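Local structure of S.cerevisiae chromosome XVI reading frame ORF YPL253c (Saccharomyces cerevisiae, 2O0A) at residues L96-T101 / F265-L270; T102-L107 / N269-K274; V127-F132 / Q204-D209. The protein partners the kinesin-14 motor Kar3, recruiting it to microtubules, helping it cross-link antiparallel microtubules and targeting it to the spindle pole body. All blocks are in the same frame, centred on the assembly; numbering follows the deposited sequence.

Interaction 1. Residues L96-T101 / F265-L270. With EDO (1,2-ethanediol), chain B.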
loop_
_atom_site.group_PDB
_atom_site.type_symbol
_atom_site.label_atom_id
_atom_site.label_comp_id
_atom_site.label_asym_id
_atom_site.label_seq_id
_atom_site.Cartn_x
_atom_site.Cartn_y
_atom_site.Cartn_z
ATOM N N LEU A 96 -0.314 -1.925 -3.419
ATOM C CA LEU A 96 -0.047 -1.586 -2.034
ATOM C C LEU A 96 -1.305 -0.899 -1.537
ATOM O O LEU A 96 -1.688 0.152 -2.043
ATOM C CB LEU A 96 1.173 -0.656 -1.946
ATOM C CG LEU A 96 1.492 -0.031 -0.588
ATOM C CD1 LEU A 96 1.612 -1.096 0.493
ATOM C CD2 LEU A 96 2.755 0.852 -0.645
ATOM N N ILE A 97 -1.978 -1.530 -0.577
ATOM C CA ILE A 97 -3.227 -0.996 -0.031
ATOM C C ILE A 97 -2.926 -0.489 1.375
ATOM O O ILE A 97 -2.667 -1.289 2.277
ATOM C CB ILE A 97 -4.341 -2.066 -0.036
ATOM C CG1 ILE A 97 -4.649 -2.452 -1.483
ATOM C CG2 ILE A 97 -5.619 -1.524 0.680
ATOM C CD1 ILE A 97 -5.472 -3.725 -1.649
ATOM N N SER A 98 -2.926 0.842 1.525
ATOM C CA SER A 98 -2.490 1.488 2.751
ATOM C C SER A 98 -3.690 2.043 3.525
ATOM O O SER A 98 -4.451 2.844 2.981
ATOM C CB SER A 98 -1.478 2.594 2.435
ATOM O OG SER A 98 -1.030 3.220 3.634
ATOM N N LEU A 99 -3.841 1.585 4.770
ATOM C CA LEU A 99 -4.898 2.054 5.677
ATOM C C LEU A 99 -4.292 2.974 6.715
ATOM O O LEU A 99 -3.302 2.629 7.382
ATOM C CB LEU A 99 -5.545 0.851 6.381
ATOM C CG LEU A 99 -6.577 0.029 5.602
ATOM C CD1 LEU A 99 -6.011 -0.602 4.356
ATOM C CD2 LEU A 99 -7.198 -1.042 6.492
ATOM N N SER A 100 -4.892 4.148 6.851
ATOM C CA SER A 100 -4.402 5.187 7.764
ATOM C C SER A 100 -5.613 5.862 8.361
ATOM O O SER A 100 -6.676 5.845 7.758
ATOM C CB SER A 100 -3.597 6.221 7.001
ATOM O OG SER A 100 -2.350 5.684 6.532
ATOM N N THR A 101 -5.464 6.462 9.540
ATOM C CA THR A 101 -6.583 7.225 10.113
ATOM C C THR A 101 -6.263 8.719 10.234
ATOM O O THR A 101 -7.079 9.509 10.747
ATOM C CB THR A 101 -7.035 6.664 11.489
ATOM O OG1 THR A 101 -5.914 6.650 12.380
ATOM C CG2 THR A 101 -7.613 5.255 11.343
ATOM N N PHE A 265 -0.550 -6.225 -1.051
ATOM C CA PHE A 265 0.252 -5.957 0.133
ATOM C C PHE A 265 -0.555 -4.970 0.959
ATOM O O PHE A 265 -0.699 -3.805 0.566
ATOM C CB PHE A 265 1.582 -5.326 -0.319
ATOM C CG PHE A 265 2.620 -5.123 0.774
ATOM C CD1 PHE A 265 3.867 -5.752 0.670
ATOM C CD2 PHE A 265 2.408 -4.229 1.844
ATOM C CE1 PHE A 265 4.879 -5.539 1.622
ATOM C CE2 PHE A 265 3.410 -4.026 2.808
ATOM C CZ PHE A 265 4.651 -4.680 2.691
ATOM N N PHE A 266 -1.088 -5.417 2.100
ATOM C CA PHE A 266 -1.829 -4.503 2.976
ATOM C C PHE A 266 -0.884 -3.895 3.993
ATOM O O PHE A 266 -0.096 -4.599 4.622
ATOM C CB PHE A 266 -2.970 -5.242 3.686
ATOM C CG PHE A 266 -4.132 -5.565 2.787
ATOM C CD1 PHE A 266 -5.234 -4.711 2.726
ATOM C CD2 PHE A 266 -4.116 -6.707 1.974
ATOM C CE1 PHE A 266 -6.322 -5.017 1.883
ATOM C CE2 PHE A 266 -5.205 -7.005 1.129
ATOM C CZ PHE A 266 -6.295 -6.164 1.091
ATOM N N LEU A 267 -0.989 -2.581 4.155
ATOM C CA LEU A 267 -0.171 -1.832 5.085
ATOM C C LEU A 267 -1.103 -1.103 6.055
ATOM O O LEU A 267 -1.921 -0.284 5.635
ATOM C CB LEU A 267 0.715 -0.825 4.330
ATOM C CG LEU A 267 1.649 -0.013 5.228
ATOM C CD1 LEU A 267 2.657 -0.903 5.970
ATOM C CD2 LEU A 267 2.382 1.086 4.421
ATOM N N LEU A 268 -1.003 -1.440 7.338
ATOM C CA LEU A 268 -1.856 -0.809 8.345
ATOM C C LEU A 268 -1.024 0.158 9.155
ATOM O O LEU A 268 -0.101 -0.239 9.853
ATOM C CB LEU A 268 -2.551 -1.858 9.223
ATOM C CG LEU A 268 -3.834 -2.391 8.552
ATOM C CD1 LEU A 268 -3.549 -3.188 7.279
ATOM C CD2 LEU A 268 -4.615 -3.252 9.508
ATOM N N ASN A 269 -1.335 1.439 9.022
ATOM C CA ASN A 269 -0.569 2.484 9.698
ATOM C C ASN A 269 -1.232 2.809 11.021
ATOM O O ASN A 269 -2.308 3.413 11.047
ATOM C CB ASN A 269 -0.454 3.733 8.817
ATOM C CG ASN A 269 0.301 3.459 7.535
ATOM O OD1 ASN A 269 1.540 3.410 7.522
ATOM N ND2 ASN A 269 -0.440 3.278 6.434
ATOM N N LEU A 270 -0.580 2.411 12.110
ATOM C CA LEU A 270 -1.177 2.507 13.440
ATOM C C LEU A 270 -0.489 3.613 14.220
ATOM O O LEU A 270 0.651 3.473 14.648
ATOM C CB LEU A 270 -1.084 1.162 14.176
ATOM C CG LEU A 270 -1.545 -0.129 13.485
ATOM C CD1 LEU A 270 -1.391 -1.296 14.444
ATOM C CD2 LEU A 270 -2.993 -0.045 12.957
HETATM C C1 EDO B . 3.191 4.793 10.234
HETATM O O1 EDO B . 3.085 5.496 8.997
HETATM C C2 EDO B . 2.222 5.419 11.243
HETATM O O2 EDO B . 1.948 6.777 10.844
HETATM O O HOH W 1 -2.806 6.339 10.576
HETATM O O HOH W 2 -4.171 4.431 12.718
#
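The carbonyl oxygen of L99 is gripped by two hydrogen bonds, both from N269. N269 N approaches L99 O nearly along the C=O axis at 2.8 Å, whereas the side-chain ND2, 3.1 Å from L99 O, stands above the carbonyl plane. With CG anti to its own carbonyl carbon (chi1 -63°), N269 turns its amide across to the neighbouring strand; ND2 also makes a weak bond to S98 OG, and OD1 accepts from O1 of a bound ethanediol. A leucine here would remove the amide and would probably cost L99 O one of its two bonds and S98 OG its weak one. Before this point the pairing is a regular parallel ladder, I97 N to F265 O, L267 N to I97 O and L99 N to L267 O, the last at 2.8 Å. Bulky apolar I97, L99, F266 and L268 fill one face, where helix 276-289 covers the latter two, and I97 CD1 makes an off-centre CH-pi contact with the F266 ring, 4.2 Å from its centroid. The face of S98 and L267 is apolar where L96 CD1 meets F265 CD2 at 3.5 Å, but polar at S98 and N269, whose hydroxyl and amide pair within the buried sheet. These are neighbouring parallel strands in the central sheet of the kinesin motor fold.

Interaction 2. Residues T102-L107 / N269-K274. With EDO (1,2-ethanediol), chain B.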
loop_
_atom_site.group_PDB
_atom_site.type_symbol
_atom_site.label_atom_id
_atom_site.label_comp_id
_atom_site.label_asym_id
_atom_site.label_seq_id
_atom_site.Cartn_x
_atom_site.Cartn_y
_atom_site.Cartn_z
ATOM N N THR A 102 -5.074 9.097 9.773
ATOM C CA THR A 102 -4.629 10.485 9.738
ATOM C C THR A 102 -4.015 10.762 8.368
ATOM O O THR A 102 -3.666 9.817 7.651
ATOM C CB THR A 102 -3.582 10.774 10.826
ATOM O OG1 THR A 102 -2.460 9.887 10.679
ATOM C CG2 THR A 102 -4.183 10.610 12.214
ATOM N N PRO A 103 -3.905 12.047 7.986
ATOM C CA PRO A 103 -3.254 12.400 6.724
ATOM C C PRO A 103 -1.891 11.733 6.589
ATOM O O PRO A 103 -1.064 11.798 7.514
ATOM C CB PRO A 103 -3.102 13.918 6.833
ATOM C CG PRO A 103 -4.267 14.330 7.660
ATOM C CD PRO A 103 -4.412 13.242 8.693
ATOM N N HIS A 104 -1.667 11.075 5.449
ATOM C CA HIS A 104 -0.412 10.376 5.208
ATOM C C HIS A 104 0.233 10.695 3.849
ATOM O O HIS A 104 0.725 9.793 3.122
ATOM C CB HIS A 104 -0.629 8.871 5.358
ATOM C CG HIS A 104 -0.433 8.369 6.759
ATOM N ND1 HIS A 104 0.628 7.566 7.122
ATOM C CD2 HIS A 104 -1.154 8.568 7.888
ATOM C CE1 HIS A 104 0.550 7.293 8.413
ATOM N NE2 HIS A 104 -0.525 7.883 8.902
ATOM N N GLY A 105 0.280 11.978 3.497
ATOM C CA GLY A 105 0.947 12.395 2.259
ATOM C C GLY A 105 2.420 12.039 2.181
ATOM O O GLY A 105 2.952 11.799 1.088
ATOM N N SER A 106 3.102 11.999 3.325
ATOM C CA SER A 106 4.525 11.689 3.331
ATOM C C SER A 106 4.807 10.279 2.799
ATOM O O SER A 106 5.842 10.039 2.162
ATOM C CB SER A 106 5.122 11.859 4.738
ATOM O OG SER A 106 4.537 10.931 5.622
ATOM N N LEU A 107 3.888 9.347 3.058
ATOM C CA LEU A 107 4.044 7.973 2.561
ATOM C C LEU A 107 3.942 7.944 1.042
ATOM O O LEU A 107 4.735 7.272 0.356
ATOM C CB LEU A 107 3.011 7.032 3.190
ATOM C CG LEU A 107 3.260 5.553 2.892
ATOM C CD1 LEU A 107 4.498 5.007 3.677
ATOM C CD2 LEU A 107 2.021 4.730 3.207
ATOM N N ASN A 269 -1.335 1.439 9.022
ATOM C CA ASN A 269 -0.569 2.484 9.698
ATOM C C ASN A 269 -1.232 2.809 11.021
ATOM O O ASN A 269 -2.308 3.413 11.047
ATOM C CB ASN A 269 -0.454 3.733 8.817
ATOM C CG ASN A 269 0.301 3.459 7.535
ATOM O OD1 ASN A 269 1.540 3.410 7.522
ATOM N ND2 ASN A 269 -0.440 3.278 6.434
ATOM N N LEU A 270 -0.580 2.411 12.110
ATOM C CA LEU A 270 -1.177 2.507 13.440
ATOM C C LEU A 270 -0.489 3.613 14.220
ATOM O O LEU A 270 0.651 3.473 14.648
ATOM C CB LEU A 270 -1.084 1.162 14.176
ATOM C CG LEU A 270 -1.545 -0.129 13.485
ATOM C CD1 LEU A 270 -1.391 -1.296 14.444
ATOM C CD2 LEU A 270 -2.993 -0.045 12.957
ATOM N N ASN A 271 -1.188 4.728 14.385
ATOM C CA ASN A 271 -0.605 5.887 15.043
ATOM C C ASN A 271 -1.656 6.648 15.824
ATOM O O ASN A 271 -1.478 7.819 16.138
ATOM C CB ASN A 271 0.033 6.804 13.994
ATOM C CG ASN A 271 -1.000 7.535 13.156
ATOM O OD1 ASN A 271 -2.144 7.082 13.018
ATOM N ND2 ASN A 271 -0.611 8.682 12.607
ATOM N N ASP A 272 -2.749 5.961 16.132
ATOM C CA ASP A 272 -3.979 6.598 16.576
ATOM C C ASP A 272 -4.659 5.690 17.600
ATOM O O ASP A 272 -5.309 4.704 17.246
ATOM C CB ASP A 272 -4.862 6.777 15.339
ATOM C CG ASP A 272 -6.102 7.591 15.596
ATOM O OD1 ASP A 272 -6.207 8.260 16.650
ATOM O OD2 ASP A 272 -6.979 7.564 14.706
ATOM N N SER A 273 -4.526 6.024 18.881
ATOM C CA SER A 273 -5.085 5.166 19.918
ATOM C C SER A 273 -6.584 4.883 19.799
ATOM O O SER A 273 -7.018 3.754 19.996
ATOM C CB SER A 273 -4.755 5.720 21.299
ATOM O OG SER A 273 -3.372 5.577 21.537
ATOM N N LYS A 274 -7.374 5.900 19.464
ATOM C CA LYS A 274 -8.830 5.724 19.436
ATOM C C LYS A 274 -9.284 4.725 18.369
ATOM O O LYS A 274 -10.269 4.033 18.554
ATOM C CB LYS A 274 -9.569 7.061 19.321
ATOM C CG LYS A 274 -9.391 7.792 18.015
ATOM C CD LYS A 274 -10.314 8.998 17.977
ATOM C CE LYS A 274 -10.662 9.377 16.556
ATOM N NZ LYS A 274 -11.973 10.090 16.487
HETATM C C1 EDO B . 3.191 4.793 10.234
HETATM O O1 EDO B . 3.085 5.496 8.997
HETATM C C2 EDO B . 2.222 5.419 11.243
HETATM O O2 EDO B . 1.948 6.777 10.844
HETATM O O HOH W 1 -2.806 6.339 10.576
#
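Between strand 94-99 and helix 105-116 runs the connection that, in active kinesins, carries the nucleotide-binding P-loop; in Vik1, whose motor-like domain lacks a nucleotide site, it packs against the end of strand 265-270 and the loop after it. The single direct hydrogen bond across the contact joins two side-chain tips: N271 ND2 donates to T102 OG1 at 2.9 Å, almost straight (166°) and within the plane of the amide. Both side chains take the crowded first torsion, with T102 OG1 (chi1 57°) and N271 CG (chi1 72°) each between the backbone N and the carbonyl carbon. An asparagine fits here because its two ends do different work: while ND2 serves T102, OD1 lies 2.6 Å from a water oxygen. That water also sits 3.0 Å from N269 O and accepts a weak bond from H104 NE2, but more acceptors surround it than it has protons to give. H104, modelled in two conformers, occupies the N-cap position of helix 105-116. In the conformer described, its ring reaches toward the tip of N271, with ring and amide planes 66° apart and N271 ND2 at the ring edge. Its CE1 also packs 3.7 Å from N269 CB, and O2 of the ethanediol, probably from the crystallisation liquor, lies at the same ring edge. Deeper in, L107, whose CG is anti to its backbone N, directs CD2 to within 4.3 Å of N269 ND2, an apolar residue suited to the buried side of the helix, where it also touches F76. D188 OD2 accepts from H104 N. The result is a strand-loop-helix junction of the kinesin motor fold, joined here by one side-chain hydrogen bond, a bridging water and packing of H104 and L107 on N269.

Interaction 3. Residues V127-F132 / Q204-D209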
loop_
_atom_site.group_PDB
_atom_site.type_symbol
_atom_site.label_atom_id
_atom_site.label_comp_id
_atom_site.label_asym_id
_atom_site.label_seq_id
_atom_site.Cartn_x
_atom_site.Cartn_y
_atom_site.Cartn_z
ATOM N N VAL A 127 10.122 2.928 -18.517
ATOM C CA VAL A 127 9.472 4.239 -18.531
ATOM C C VAL A 127 8.244 4.124 -17.623
ATOM O O VAL A 127 7.483 3.157 -17.698
ATOM C CB VAL A 127 9.057 4.685 -19.944
ATOM C CG1 VAL A 127 8.253 5.986 -19.892
ATOM C CG2 VAL A 127 10.303 4.914 -20.796
ATOM N N ILE A 128 8.106 5.096 -16.736
ATOM C CA ILE A 128 7.138 5.021 -15.632
ATOM C C ILE A 128 6.061 6.085 -15.798
ATOM O O ILE A 128 6.375 7.268 -15.996
ATOM C CB ILE A 128 7.859 5.194 -14.257
ATOM C CG1 ILE A 128 8.913 4.098 -14.096
ATOM C CG2 ILE A 128 6.854 5.158 -13.103
ATOM C CD1 ILE A 128 9.795 4.239 -12.875
ATOM N N THR A 129 4.796 5.668 -15.737
ATOM C CA THR A 129 3.682 6.619 -15.785
ATOM C C THR A 129 2.895 6.618 -14.487
ATOM O O THR A 129 2.961 5.665 -13.716
ATOM C CB THR A 129 2.687 6.281 -16.913
ATOM O OG1 THR A 129 1.948 5.113 -16.559
ATOM C CG2 THR A 129 3.431 6.018 -18.206
ATOM N N LEU A 130 2.145 7.688 -14.268
ATOM C CA LEU A 130 1.321 7.801 -13.072
ATOM C C LEU A 130 -0.004 8.491 -13.356
ATOM O O LEU A 130 -0.054 9.465 -14.101
ATOM C CB LEU A 130 2.104 8.535 -11.964
ATOM C CG LEU A 130 1.494 8.587 -10.554
ATOM C CD1 LEU A 130 2.565 8.548 -9.448
ATOM C CD2 LEU A 130 0.592 9.816 -10.390
ATOM N N GLN A 131 -1.052 7.944 -12.755
ATOM C CA GLN A 131 -2.360 8.602 -12.648
ATOM C C GLN A 131 -2.759 8.597 -11.188
ATOM O O GLN A 131 -2.330 7.725 -10.438
ATOM C CB GLN A 131 -3.416 7.844 -13.451
ATOM C CG GLN A 131 -3.110 7.813 -14.946
ATOM C CD GLN A 131 -4.009 6.875 -15.675
ATOM O OE1 GLN A 131 -3.829 5.659 -15.618
ATOM N NE2 GLN A 131 -4.990 7.421 -16.371
ATOM N N PHE A 132 -3.583 9.556 -10.792
ATOM C CA PHE A 132 -3.964 9.695 -9.382
ATOM C C PHE A 132 -5.366 10.269 -9.348
ATOM O O PHE A 132 -5.586 11.390 -9.790
ATOM C CB PHE A 132 -2.933 10.613 -8.694
ATOM C CG PHE A 132 -3.157 10.861 -7.222
ATOM C CD1 PHE A 132 -3.993 10.068 -6.446
ATOM C CD2 PHE A 132 -2.460 11.894 -6.610
ATOM C CE1 PHE A 132 -4.171 10.328 -5.074
ATOM C CE2 PHE A 132 -2.615 12.150 -5.241
ATOM C CZ PHE A 132 -3.468 11.386 -4.485
ATOM N N GLN A 204 2.283 2.633 -14.261
ATOM C CA GLN A 204 2.611 1.620 -15.266
ATOM C C GLN A 204 4.125 1.608 -15.456
ATOM O O GLN A 204 4.747 2.665 -15.543
ATOM C CB GLN A 204 1.957 1.946 -16.598
ATOM C CG GLN A 204 0.449 2.003 -16.562
ATOM C CD GLN A 204 -0.115 2.413 -17.920
ATOM O OE1 GLN A 204 0.103 3.534 -18.398
ATOM N NE2 GLN A 204 -0.807 1.494 -18.552
ATOM N N PHE A 205 4.689 0.413 -15.525
ATOM C CA PHE A 205 6.113 0.234 -15.787
ATOM C C PHE A 205 6.271 -0.373 -17.185
ATOM O O PHE A 205 5.960 -1.541 -17.367
ATOM C CB PHE A 205 6.732 -0.718 -14.749
ATOM C CG PHE A 205 6.734 -0.172 -13.334
ATOM C CD1 PHE A 205 7.822 0.572 -12.853
ATOM C CD2 PHE A 205 5.655 -0.417 -12.491
ATOM C CE1 PHE A 205 7.823 1.099 -11.534
ATOM C CE2 PHE A 205 5.655 0.076 -11.166
ATOM C CZ PHE A 205 6.733 0.844 -10.698
ATOM N N PHE A 206 6.736 0.423 -18.150
ATOM C CA PHE A 206 6.922 -0.044 -19.527
ATOM C C PHE A 206 8.385 -0.406 -19.725
ATOM O O PHE A 206 9.247 0.472 -19.642
ATOM C CB PHE A 206 6.554 1.057 -20.517
ATOM C CG PHE A 206 5.095 1.336 -20.598
ATOM C CD1 PHE A 206 4.287 0.593 -21.454
ATOM C CD2 PHE A 206 4.518 2.325 -19.813
ATOM C CE1 PHE A 206 2.916 0.846 -21.548
ATOM C CE2 PHE A 206 3.141 2.575 -19.903
ATOM C CZ PHE A 206 2.352 1.830 -20.767
ATOM N N PRO A 207 8.682 -1.686 -19.992
ATOM C CA PRO A 207 10.094 -2.049 -20.119
ATOM C C PRO A 207 10.760 -1.369 -21.305
ATOM O O PRO A 207 10.189 -1.315 -22.413
ATOM C CB PRO A 207 10.051 -3.567 -20.332
ATOM C CG PRO A 207 8.706 -3.838 -20.874
ATOM C CD PRO A 207 7.803 -2.859 -20.166
ATOM N N ARG A 208 11.959 -0.850 -21.065
ATOM C CA ARG A 208 12.740 -0.201 -22.114
ATOM C C ARG A 208 13.245 -1.220 -23.125
ATOM O O ARG A 208 13.461 -2.389 -22.787
ATOM C CB ARG A 208 13.904 0.582 -21.499
ATOM C CG ARG A 208 13.444 1.753 -20.642
ATOM C CD ARG A 208 14.602 2.571 -20.094
ATOM N NE ARG A 208 14.142 3.585 -19.143
ATOM C CZ ARG A 208 13.759 4.821 -19.459
ATOM N NH1 ARG A 208 13.794 5.242 -20.725
ATOM N NH2 ARG A 208 13.348 5.653 -18.500
ATOM N N ASP A 209 13.367 -0.774 -24.373
ATOM C CA ASP A 209 13.975 -1.574 -25.442
ATOM C C ASP A 209 13.266 -2.912 -25.620
ATOM O O ASP A 209 13.884 -3.987 -25.606
ATOM C CB ASP A 209 15.477 -1.697 -25.179
ATOM C CG ASP A 209 16.105 -0.348 -24.911
ATOM O OD1 ASP A 209 16.024 0.512 -25.807
ATOM O OD2 ASP A 209 16.635 -0.134 -23.801
#
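Strands 126-136 and 197-207 run antiparallel in the mixed central sheet of the kinesin-like motor domain, and this contact joins the start of one to the end of the other. The backbone bonds come first. V127 and F206 form a hydrogen-bonded pair, with V127 N 2.8 Å from F206 O and F206 N 2.9 Å from V127 O; V127 O also lies in the plane of the F206 ring, a polar atom at its edge. T129 and Q204 form the next such pair, less evenly: T129 N reaches Q204 O at 3.0 Å, but Q204 N, 3.2 Å from T129 O, stands above the carbonyl plane. The same N-H makes a second, weak bond to T129 OG1.

Polar side chains add to this pair. T129 OG1 takes the crowded position between its backbone N and carbonyl carbon (chi1 72°). Q204, its chain extended beyond CG, crosses T129 obliquely and so sets OE1 beside the hydroxyl, 3.0 Å from T129 OG1.

The apolar contacts divide between the two faces. I128 and F205, a non-hydrogen-bonded pair, lie side by side, I128 CG1 being 3.9 Å from F205 CD1; both are large and hydrophobic, as befits the face covered by A116 and L115 of helix 105-116. On the other face T129 CG2 meets the edge of the F206 ring near CE2.

Last comes a contact with a charged group. R208 extends from CG to NE, and NE bonds to Q123 O, holding the guanidinium crosswise to V127 so that V127 CG2 sits 3.4 Å above its plane, displaced toward the rim.

In the fold
Interactions 1 and 2 are consecutive sections of one junction: both use strand 265-270, share N269, the ethanediol and a water, and are joined by a probable hydrogen bond between T101 OG1 and D272 OD2. Interaction 1 is wholly buried near the centre of the domain and relies on parallel backbone pairing with largely hydrophobic side chains. Where the strands give way to loops, interaction 2 is only partly buried, and side-chain amide, imidazole and water take over. Interaction 3 belongs to the same sheet but lies on the opposite side of the chain's centre from interaction 2, its centre about 24 Å from that of interaction 1; its pairing is antiparallel, with one buried hydrophobic face and a more exposed one bearing polar groups.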